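PDB 6IBU: Crh-like protein 5 from Neosartorya fumigata, which cleaves chitin and transfers it to 1,6-beta-glucan or to other chitin chains, cross-linking polysaccharides of the fungal cell wall and septa. Local coordinates for residues Y67-G71 with W239-F244; L96-D100 with F174-M179; Q112-F116 with V160-T164. All coordinates share one frame. Residues are numbered along the deposited sequence.

Contact 1 (Y67-G71 with W239-F244); sequences YFFFG and WQSIKF
F69, W239 and F70 carry most of this contact, an aromatic cluster between two distant pieces of chain. Segment 67-71 is extended up to F69 and leads into strand 71-78 at G71. F70, with a positive phi of 71° (psi 159°), turns the chain there. Segment 239-244 starts as a short 3-10 turn, 239-241, with I242 N hydrogen-bonded to W239 O at 3.1 Å, and then straightens. The closest CA atoms, F69 and W239, are 8.5 Å apart. F69 (chi1 t) bridges the gap. Its CZ lies 3.4 Å from W239 O, 3.7 Å from W239 CB and 3.6 Å from I242 CB. I242 (m, m) covers one face of the F69 ring with CG2 in a CH-pi contact, 4.1 Å from the centroid. F244 (chi1 p) brings CE1 to 3.7 Å from F69 CD2. W239 (chi1 p, 72°) points CB toward the loop, but its end leads away. F70 (chi1 m) points its ring edge at the face of W239, an offset edge-to-face pair with centroids of the F70 ring and the W239 five-membered ring 5.9 Å apart and planes at 81°. No hydrogen bond crosses; this is apolar packing away from the active site. It joins the loop between strands 61-64 and 71-78 to the C-terminal end, where strand 242-243 pairs with strand 229-232. W146 of strand 140-146 meets the F70 ring.

Contact 2 (L96-D100 with F174-M179); sequences LDEVD and FPQTPM
D97 does most of the work here. Segment 96-100 begins with L96 in a positive-phi turn (70/27). It becomes extended at D97 and enters strand 98-105 at E98. Segment 174-179 is a loop that leads into strand 179-187. The nearest CA atoms are those of D97 and P175, 4.7 Å apart. D97 is an m rotamer (chi1 -77°) aimed at the loop. Its OD2 accepts a nearly straight hydrogen bond from Q176 N (3.0 Å, 171°). The same OD2 lies 2.9 Å from T177 OG1, whose chi1 is p; D95 OD1 is a further partner of that hydroxyl. A water lies between D97 OD1 (2.7 Å) and F174 O (2.6 Å); D97 OD1 accepts from K118 N. Q176 (chi1 p, chi2 t) folds back so that its NE2 donates to F174 O at 3.1 Å. Next to this polar group, V99, P175 and M179 pack together. V99 (chi1 t) puts CG2 3.6 Å from P175 CG and 4.4 Å from M179 CE. M179 (m, t, m) packs SD on the backbone, 4.0 Å from D97 O and 4.2 Å from E98 CA. E98 directs its CB away from the loop. E98, D100 and E102 form the acidic row of the GH16 catalytic motif. E98 is probably the nucleophile and E102 probably the proton donor, as in other GH16 enzymes; E102 also binds chitin. The carboxylate of D97 thus ties the loop to the start of the catalytic strand. With E98 OE2 2.5 Å from D100 OD2, one of these two acids is probably protonated.

Contact 3 (Q112-F116 with V160-T164); sequences QTNYF and VRTLT
Y115 lays one face of its ring over L163, whose CD2 sits 3.4 Å from the centroid and 3° off the ring normal. This is a close CH-pi contact, with L163 CD2 3.6 Å from Y115 CD2. Y115 uses chi1 p (83°), and L163 uses t, p. Both segments are strands, 112-116 and 160-164, from different sheets. They run nearly parallel (12°), and the axes of the two segments come within 9.1 Å. The backbones do not pair, and side chains span the gap. T113 faces R161 (CA atoms 7.8 Å apart) and Y115 faces L163 (8.9 Å). R161 is fully extended, with chi1 to chi3 all t. Its NH1 donates to T113 OG1 at 3.0 Å (164°), and T113 is a p rotamer. R161 NH2 lies 3.7 Å from Y115 CE1, near the plane of the ring. V160 and R161 form a classic beta bulge opposite W153, which also meets R161 in a cation-pi contact. Face-to-face sheets of this kind make the jelly-roll sandwich of GH16. NH1 of R161 bonds to R126 O as well, and T113 OG1 to T128 O, so the guanidinium and the buried hydroxyl of T113 each have more than one polar partner.

In the fold
This chain is the GH16 part of a longer protein. From the N terminus, Y67-G71 comes first and finds its partner only near the C terminus. Contact 1 therefore closes the longest loop, with 167 residues between its segments. Contact 2 is nested inside it, and contact 3 inside contact 2. No contacts cross. Contacts 1 and 2 touch: F68 O and M179 N lie 2.9 Å apart. Contacts 2 and 3 meet through neighbouring strands 98-105 and 110-116, with E98 N 2.8 Å from F116 O. Contacts 1 and 3 do not touch. Together they tie the loop before strand 71-78, the C-terminal segment, the loop before strand 179-187, the catalytic strand and the two facing sheets.

Contact 1 (Y67-G71 with W239-F244)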
loop_
_atom_site.group_PDB
_atom_site.type_symbol
_atom_site.label_atom_id
_atom_site.label_comp_id
_atom_site.label_asym_id
_atom_site.label_seq_id
_atom_site.Cartn_x
_atom_site.Cartn_y
_atom_site.Cartn_z
ATOM N N TYR A 67 2.322 8.546 -9.783
ATOM C CA TYR A 67 3.181 8.520 -8.579
ATOM C C TYR A 67 3.065 9.889 -7.925
ATOM O O TYR A 67 2.845 10.850 -8.641
ATOM C CB TYR A 67 4.648 8.269 -8.924
ATOM C CG TYR A 67 4.933 6.902 -9.471
ATOM C CD1 TYR A 67 4.482 6.536 -10.730
ATOM C CD2 TYR A 67 5.696 5.987 -8.762
ATOM C CE1 TYR A 67 4.752 5.284 -11.257
ATOM C CE2 TYR A 67 5.967 4.728 -9.280
ATOM C CZ TYR A 67 5.495 4.378 -10.531
ATOM O OH TYR A 67 5.765 3.147 -11.038
ATOM N N PHE A 68 3.185 9.956 -6.610
ATOM C CA PHE A 68 3.285 11.223 -5.856
ATOM C C PHE A 68 4.604 11.190 -5.080
ATOM O O PHE A 68 5.138 10.107 -4.837
ATOM C CB PHE A 68 2.018 11.441 -5.037
ATOM C CG PHE A 68 1.846 10.571 -3.826
ATOM C CD1 PHE A 68 1.437 9.261 -3.949
ATOM C CD2 PHE A 68 1.982 11.110 -2.558
ATOM C CE1 PHE A 68 1.258 8.481 -2.818
ATOM C CE2 PHE A 68 1.812 10.323 -1.437
ATOM C CZ PHE A 68 1.439 9.016 -1.564
ATOM N N PHE A 69 5.146 12.367 -4.787
ATOM C CA PHE A 69 6.491 12.545 -4.202
ATOM C C PHE A 69 6.343 13.328 -2.916
ATOM O O PHE A 69 6.342 14.574 -2.969
ATOM C CB PHE A 69 7.405 13.258 -5.187
ATOM C CG PHE A 69 8.861 13.297 -4.799
ATOM C CD1 PHE A 69 9.429 12.274 -4.062
ATOM C CD2 PHE A 69 9.662 14.344 -5.213
ATOM C CE1 PHE A 69 10.774 12.298 -3.745
ATOM C CE2 PHE A 69 11.013 14.365 -4.903
ATOM C CZ PHE A 69 11.561 13.340 -4.174
ATOM N N PHE A 70 6.213 12.606 -1.814
ATOM C CA PHE A 70 5.893 13.104 -0.454
ATOM C C PHE A 70 4.444 13.562 -0.426
ATOM O O PHE A 70 3.868 13.831 -1.478
ATOM C CB PHE A 70 6.855 14.201 0.002
ATOM C CG PHE A 70 8.266 13.692 0.123
ATOM C CD1 PHE A 70 8.566 12.774 1.117
ATOM C CD2 PHE A 70 9.273 14.076 -0.751
ATOM C CE1 PHE A 70 9.835 12.238 1.249
ATOM C CE2 PHE A 70 10.551 13.548 -0.611
ATOM C CZ PHE A 70 10.831 12.634 0.389
ATOM N N GLY A 71 3.880 13.617 0.770
ATOM C CA GLY A 71 2.509 14.088 1.001
ATOM C C GLY A 71 1.751 13.095 1.861
ATOM O O GLY A 71 2.213 12.783 2.971
ATOM N N TRP A 239 15.937 11.164 -2.452
ATOM C CA TRP A 239 14.908 12.154 -2.824
ATOM C C TRP A 239 15.566 13.298 -3.592
ATOM O O TRP A 239 14.901 13.882 -4.483
ATOM C CB TRP A 239 14.135 12.598 -1.568
ATOM C CG TRP A 239 14.834 13.482 -0.588
ATOM C CD1 TRP A 239 15.307 13.146 0.649
ATOM C CD2 TRP A 239 15.033 14.897 -0.721
ATOM N NE1 TRP A 239 15.792 14.255 1.289
ATOM C CE2 TRP A 239 15.651 15.339 0.470
ATOM C CE3 TRP A 239 14.761 15.826 -1.736
ATOM C CZ2 TRP A 239 16.003 16.670 0.666
ATOM C CZ3 TRP A 239 15.113 17.141 -1.542
ATOM C CH2 TRP A 239 15.738 17.551 -0.363
ATOM N N GLN A 240 16.827 13.598 -3.255
ATOM C CA GLN A 240 17.619 14.686 -3.883
ATOM C C GLN A 240 17.876 14.353 -5.347
ATOM O O GLN A 240 17.995 15.293 -6.119
ATOM C CB GLN A 240 18.926 14.925 -3.135
ATOM C CG GLN A 240 18.731 15.515 -1.735
ATOM C CD GLN A 240 18.709 14.465 -0.649
ATOM O OE1 GLN A 240 18.255 13.343 -0.857
ATOM N NE2 GLN A 240 19.196 14.825 0.532
ATOM N N SER A 241 17.881 13.078 -5.723
ATOM C CA SER A 241 18.130 12.653 -7.120
ATOM C C SER A 241 16.866 12.809 -7.976
ATOM O O SER A 241 16.994 12.674 -9.201
ATOM C CB SER A 241 18.661 11.251 -7.178
ATOM O OG SER A 241 17.649 10.293 -6.921
ATOM N N ILE A 242 15.695 13.117 -7.407
ATOM C CA ILE A 242 14.427 13.108 -8.198
ATOM C C ILE A 242 14.260 14.465 -8.894
ATOM O O ILE A 242 14.142 15.465 -8.212
ATOM C CB ILE A 242 13.208 12.732 -7.335
ATOM C CG1 ILE A 242 13.376 11.386 -6.624
ATOM C CG2 ILE A 242 11.935 12.762 -8.150
ATOM C CD1 ILE A 242 13.700 10.232 -7.531
ATOM N N LYS A 243 14.250 14.463 -10.222
ATOM C CA LYS A 243 14.047 15.665 -11.066
ATOM C C LYS A 243 12.579 15.749 -11.487
ATOM O O LYS A 243 11.992 14.706 -11.827
ATOM C CB LYS A 243 14.944 15.616 -12.312
ATOM C CG LYS A 243 16.443 15.608 -12.040
ATOM C CD LYS A 243 16.928 16.677 -11.041
ATOM C CE LYS A 243 18.339 17.168 -11.322
ATOM N NZ LYS A 243 18.972 17.731 -10.107
ATOM N N PHE A 244 12.025 16.962 -11.470
ATOM C CA PHE A 244 10.668 17.261 -11.984
ATOM C C PHE A 244 10.497 18.767 -12.219
ATOM O O PHE A 244 11.152 19.588 -11.544
ATOM C CB PHE A 244 9.626 16.707 -11.015
ATOM C CG PHE A 244 9.744 17.220 -9.608
ATOM C CD1 PHE A 244 10.609 16.615 -8.717
ATOM C CD2 PHE A 244 8.987 18.297 -9.175
ATOM C CE1 PHE A 244 10.732 17.092 -7.423
ATOM C CE2 PHE A 244 9.100 18.758 -7.874
ATOM C CZ PHE A 244 9.977 18.156 -7.003
#

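Contact 2 (L96-D100 with F174-M179)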
loop_
_atom_site.group_PDB
_atom_site.type_symbol
_atom_site.label_atom_id
_atom_site.label_comp_id
_atom_site.label_asym_id
_atom_site.label_seq_id
_atom_site.Cartn_x
_atom_site.Cartn_y
_atom_site.Cartn_z
ATOM N N LEU A 96 11.720 0.245 -5.041
ATOM C CA LEU A 96 11.172 -0.647 -3.989
ATOM C C LEU A 96 11.332 0.014 -2.614
ATOM O O LEU A 96 11.379 -0.707 -1.657
ATOM C CB LEU A 96 11.846 -2.018 -4.053
ATOM C CG LEU A 96 11.595 -2.727 -5.375
ATOM C CD1 LEU A 96 12.247 -4.112 -5.381
ATOM C CD2 LEU A 96 10.081 -2.830 -5.622
ATOM N N ASP A 97 11.368 1.342 -2.528
ATOM C CA ASP A 97 10.960 2.032 -1.287
ATOM C C ASP A 97 9.489 1.675 -1.085
ATOM O O ASP A 97 8.767 1.481 -2.068
ATOM C CB ASP A 97 11.121 3.543 -1.357
ATOM C CG ASP A 97 12.558 4.031 -1.192
ATOM O OD1 ASP A 97 13.395 3.266 -0.672
ATOM O OD2 ASP A 97 12.827 5.186 -1.609
ATOM N N GLU A 98 9.053 1.549 0.154
ATOM C CA GLU A 98 7.714 1.009 0.368
ATOM C C GLU A 98 7.224 1.314 1.769
ATOM O O GLU A 98 7.991 1.196 2.690
ATOM C CB GLU A 98 7.766 -0.489 0.153
ATOM C CG GLU A 98 6.457 -1.035 -0.330
ATOM C CD GLU A 98 5.840 -2.020 0.639
ATOM O OE1 GLU A 98 5.508 -3.148 0.196
ATOM O OE2 GLU A 98 5.713 -1.682 1.847
ATOM N N VAL A 99 5.950 1.656 1.872
ATOM C CA VAL A 99 5.214 1.855 3.142
ATOM C C VAL A 99 3.888 1.125 2.969
ATOM O O VAL A 99 3.251 1.301 1.912
ATOM C CB VAL A 99 5.005 3.351 3.429
ATOM C CG1 VAL A 99 4.158 3.553 4.664
ATOM C CG2 VAL A 99 6.333 4.076 3.549
ATOM N N ASP A 100 3.468 0.354 3.960
ATOM C CA ASP A 100 2.219 -0.406 3.792
ATOM C C ASP A 100 1.492 -0.623 5.115
ATOM O O ASP A 100 2.088 -0.450 6.217
ATOM C CB ASP A 100 2.453 -1.710 3.035
ATOM C CG ASP A 100 3.214 -2.753 3.806
ATOM O OD1 ASP A 100 2.637 -3.313 4.744
ATOM O OD2 ASP A 100 4.382 -3.046 3.426
ATOM N N PHE A 174 15.150 5.020 4.321
ATOM C CA PHE A 174 13.922 5.840 4.446
ATOM C C PHE A 174 13.214 5.889 3.099
ATOM O O PHE A 174 13.846 6.209 2.099
ATOM C CB PHE A 174 14.262 7.246 4.936
ATOM C CG PHE A 174 13.063 8.031 5.368
ATOM C CD1 PHE A 174 12.448 7.773 6.573
ATOM C CD2 PHE A 174 12.524 9.000 4.538
ATOM C CE1 PHE A 174 11.325 8.491 6.954
ATOM C CE2 PHE A 174 11.422 9.737 4.934
ATOM C CZ PHE A 174 10.820 9.479 6.137
ATOM N N PRO A 175 11.906 5.556 3.005
ATOM C CA PRO A 175 11.176 5.673 1.741
ATOM C C PRO A 175 11.195 7.129 1.263
ATOM O O PRO A 175 10.781 7.957 2.002
ATOM C CB PRO A 175 9.759 5.225 2.088
ATOM C CG PRO A 175 9.955 4.336 3.293
ATOM C CD PRO A 175 11.085 4.983 4.070
ATOM N N GLN A 176 11.756 7.417 0.091
ATOM C CA GLN A 176 11.997 8.823 -0.304
ATOM C C GLN A 176 12.050 8.957 -1.816
ATOM O O GLN A 176 12.665 9.903 -2.286
ATOM C CB GLN A 176 13.300 9.345 0.297
ATOM C CG GLN A 176 14.532 8.558 -0.129
ATOM C CD GLN A 176 15.741 9.016 0.655
ATOM O OE1 GLN A 176 16.339 10.054 0.361
ATOM N NE2 GLN A 176 16.111 8.250 1.666
ATOM N N THR A 177 11.418 8.054 -2.545
ATOM C CA THR A 177 11.309 8.150 -4.014
ATOM C C THR A 177 9.827 8.171 -4.348
ATOM O O THR A 177 9.018 7.802 -3.517
ATOM C CB THR A 177 12.072 7.008 -4.673
ATOM O OG1 THR A 177 11.606 5.775 -4.129
ATOM C CG2 THR A 177 13.563 7.127 -4.473
ATOM N N PRO A 178 9.445 8.611 -5.562
ATOM C CA PRO A 178 8.037 8.793 -5.888
ATOM C C PRO A 178 7.365 7.421 -5.806
ATOM O O PRO A 178 7.907 6.451 -6.303
ATOM C CB PRO A 178 8.021 9.320 -7.328
ATOM C CG PRO A 178 9.481 9.718 -7.604
ATOM C CD PRO A 178 10.335 8.860 -6.704
ATOM N N MET A 179 6.188 7.386 -5.212
ATOM C CA MET A 179 5.501 6.116 -4.937
ATOM C C MET A 179 4.105 6.143 -5.525
ATOM O O MET A 179 3.515 7.201 -5.606
ATOM C CB MET A 179 5.424 5.855 -3.432
ATOM C CG MET A 179 6.757 5.431 -2.881
ATOM S SD MET A 179 6.694 4.773 -1.220
ATOM C CE MET A 179 6.184 6.213 -0.294
HETATM O O HOH W 1 15.191 4.167 1.127
#

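Contact 3 (Q112-F116 with V160-T164)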
loop_
_atom_site.group_PDB
_atom_site.type_symbol
_atom_site.label_atom_id
_atom_site.label_comp_id
_atom_site.label_asym_id
_atom_site.label_seq_id
_atom_site.Cartn_x
_atom_site.Cartn_y
_atom_site.Cartn_z
ATOM N N GLN A 112 -1.030 -4.605 10.684
ATOM C CA GLN A 112 0.447 -4.530 10.690
ATOM C C GLN A 112 0.868 -3.285 9.909
ATOM O O GLN A 112 0.251 -2.977 8.901
ATOM C CB GLN A 112 1.073 -5.811 10.152
ATOM C CG GLN A 112 2.544 -5.878 10.523
ATOM C CD GLN A 112 3.297 -6.972 9.824
ATOM O OE1 GLN A 112 4.137 -7.628 10.430
ATOM N NE2 GLN A 112 3.008 -7.177 8.552
ATOM N N THR A 113 1.854 -2.568 10.415
ATOM C CA THR A 113 2.498 -1.460 9.678
ATOM C C THR A 113 3.838 -1.964 9.181
ATOM O O THR A 113 4.441 -2.807 9.810
ATOM C CB THR A 113 2.643 -0.181 10.508
ATOM O OG1 THR A 113 3.431 -0.440 11.670
ATOM C CG2 THR A 113 1.312 0.445 10.880
ATOM N N ASN A 114 4.292 -1.458 8.067
ATOM C CA ASN A 114 5.566 -1.941 7.510
ATOM C C ASN A 114 6.192 -0.923 6.573
ATOM O O ASN A 114 5.486 -0.074 6.029
ATOM C CB ASN A 114 5.345 -3.223 6.736
ATOM C CG ASN A 114 6.279 -4.292 7.226
ATOM O OD1 ASN A 114 7.493 -4.174 7.106
ATOM N ND2 ASN A 114 5.697 -5.308 7.836
ATOM N N TYR A 115 7.486 -1.049 6.370
ATOM C CA TYR A 115 8.195 -0.252 5.352
ATOM C C TYR A 115 9.417 -1.049 4.919
ATOM O O TYR A 115 9.872 -1.915 5.678
ATOM C CB TYR A 115 8.536 1.131 5.898
ATOM C CG TYR A 115 9.797 1.166 6.717
ATOM C CD1 TYR A 115 9.790 0.833 8.060
ATOM C CD2 TYR A 115 11.000 1.487 6.123
ATOM C CE1 TYR A 115 10.956 0.848 8.800
ATOM C CE2 TYR A 115 12.177 1.525 6.849
ATOM C CZ TYR A 115 12.146 1.210 8.190
ATOM O OH TYR A 115 13.296 1.226 8.900
ATOM N N PHE A 116 9.864 -0.770 3.700
ATOM C CA PHE A 116 11.143 -1.220 3.105
ATOM C C PHE A 116 11.812 0.022 2.527
ATOM O O PHE A 116 11.111 0.907 2.013
ATOM C CB PHE A 116 10.906 -2.276 2.022
ATOM C CG PHE A 116 10.230 -3.506 2.563
ATOM C CD1 PHE A 116 10.974 -4.485 3.199
ATOM C CD2 PHE A 116 8.849 -3.650 2.522
ATOM C CE1 PHE A 116 10.366 -5.635 3.682
ATOM C CE2 PHE A 116 8.237 -4.766 3.072
ATOM C CZ PHE A 116 8.995 -5.762 3.643
ATOM N N VAL A 160 -0.364 6.058 15.115
ATOM C CA VAL A 160 -0.097 4.690 15.663
ATOM C C VAL A 160 1.367 4.311 15.471
ATOM O O VAL A 160 1.820 3.395 16.183
ATOM C CB VAL A 160 -1.034 3.624 15.077
ATOM C CG1 VAL A 160 -2.466 3.920 15.477
ATOM C CG2 VAL A 160 -0.902 3.502 13.568
ATOM N N ARG A 161 2.080 4.968 14.551
ATOM C CA ARG A 161 3.526 4.725 14.368
ATOM C C ARG A 161 4.186 5.899 13.672
ATOM O O ARG A 161 3.623 6.385 12.700
ATOM C CB ARG A 161 3.756 3.488 13.511
ATOM C CG ARG A 161 5.223 3.145 13.332
ATOM C CD ARG A 161 5.360 1.837 12.604
ATOM N NE ARG A 161 6.757 1.540 12.393
ATOM C CZ ARG A 161 7.208 0.527 11.676
ATOM N NH1 ARG A 161 6.347 -0.316 11.111
ATOM N NH2 ARG A 161 8.511 0.365 11.537
ATOM N N THR A 162 5.402 6.235 14.090
ATOM C CA THR A 162 6.273 7.214 13.400
ATOM C C THR A 162 7.623 6.573 13.092
ATOM O O THR A 162 8.279 6.090 14.015
ATOM C CB THR A 162 6.477 8.473 14.246
ATOM O OG1 THR A 162 5.216 9.115 14.458
ATOM C CG2 THR A 162 7.419 9.434 13.563
ATOM N N LEU A 163 8.021 6.603 11.829
ATOM C CA LEU A 163 9.385 6.250 11.381
ATOM C C LEU A 163 10.108 7.560 11.045
ATOM O O LEU A 163 9.709 8.218 10.105
ATOM C CB LEU A 163 9.290 5.323 10.170
ATOM C CG LEU A 163 10.607 5.118 9.439
ATOM C CD1 LEU A 163 11.535 4.300 10.313
ATOM C CD2 LEU A 163 10.375 4.492 8.077
ATOM N N THR A 164 11.102 7.941 11.834
ATOM C CA THR A 164 11.927 9.144 11.556
ATOM C C THR A 164 13.014 8.727 10.567
ATOM O O THR A 164 13.376 7.537 10.507
ATOM C CB THR A 164 12.483 9.779 12.834
ATOM O OG1 THR A 164 13.515 8.923 13.326
ATOM C CG2 THR A 164 11.414 9.972 13.882
#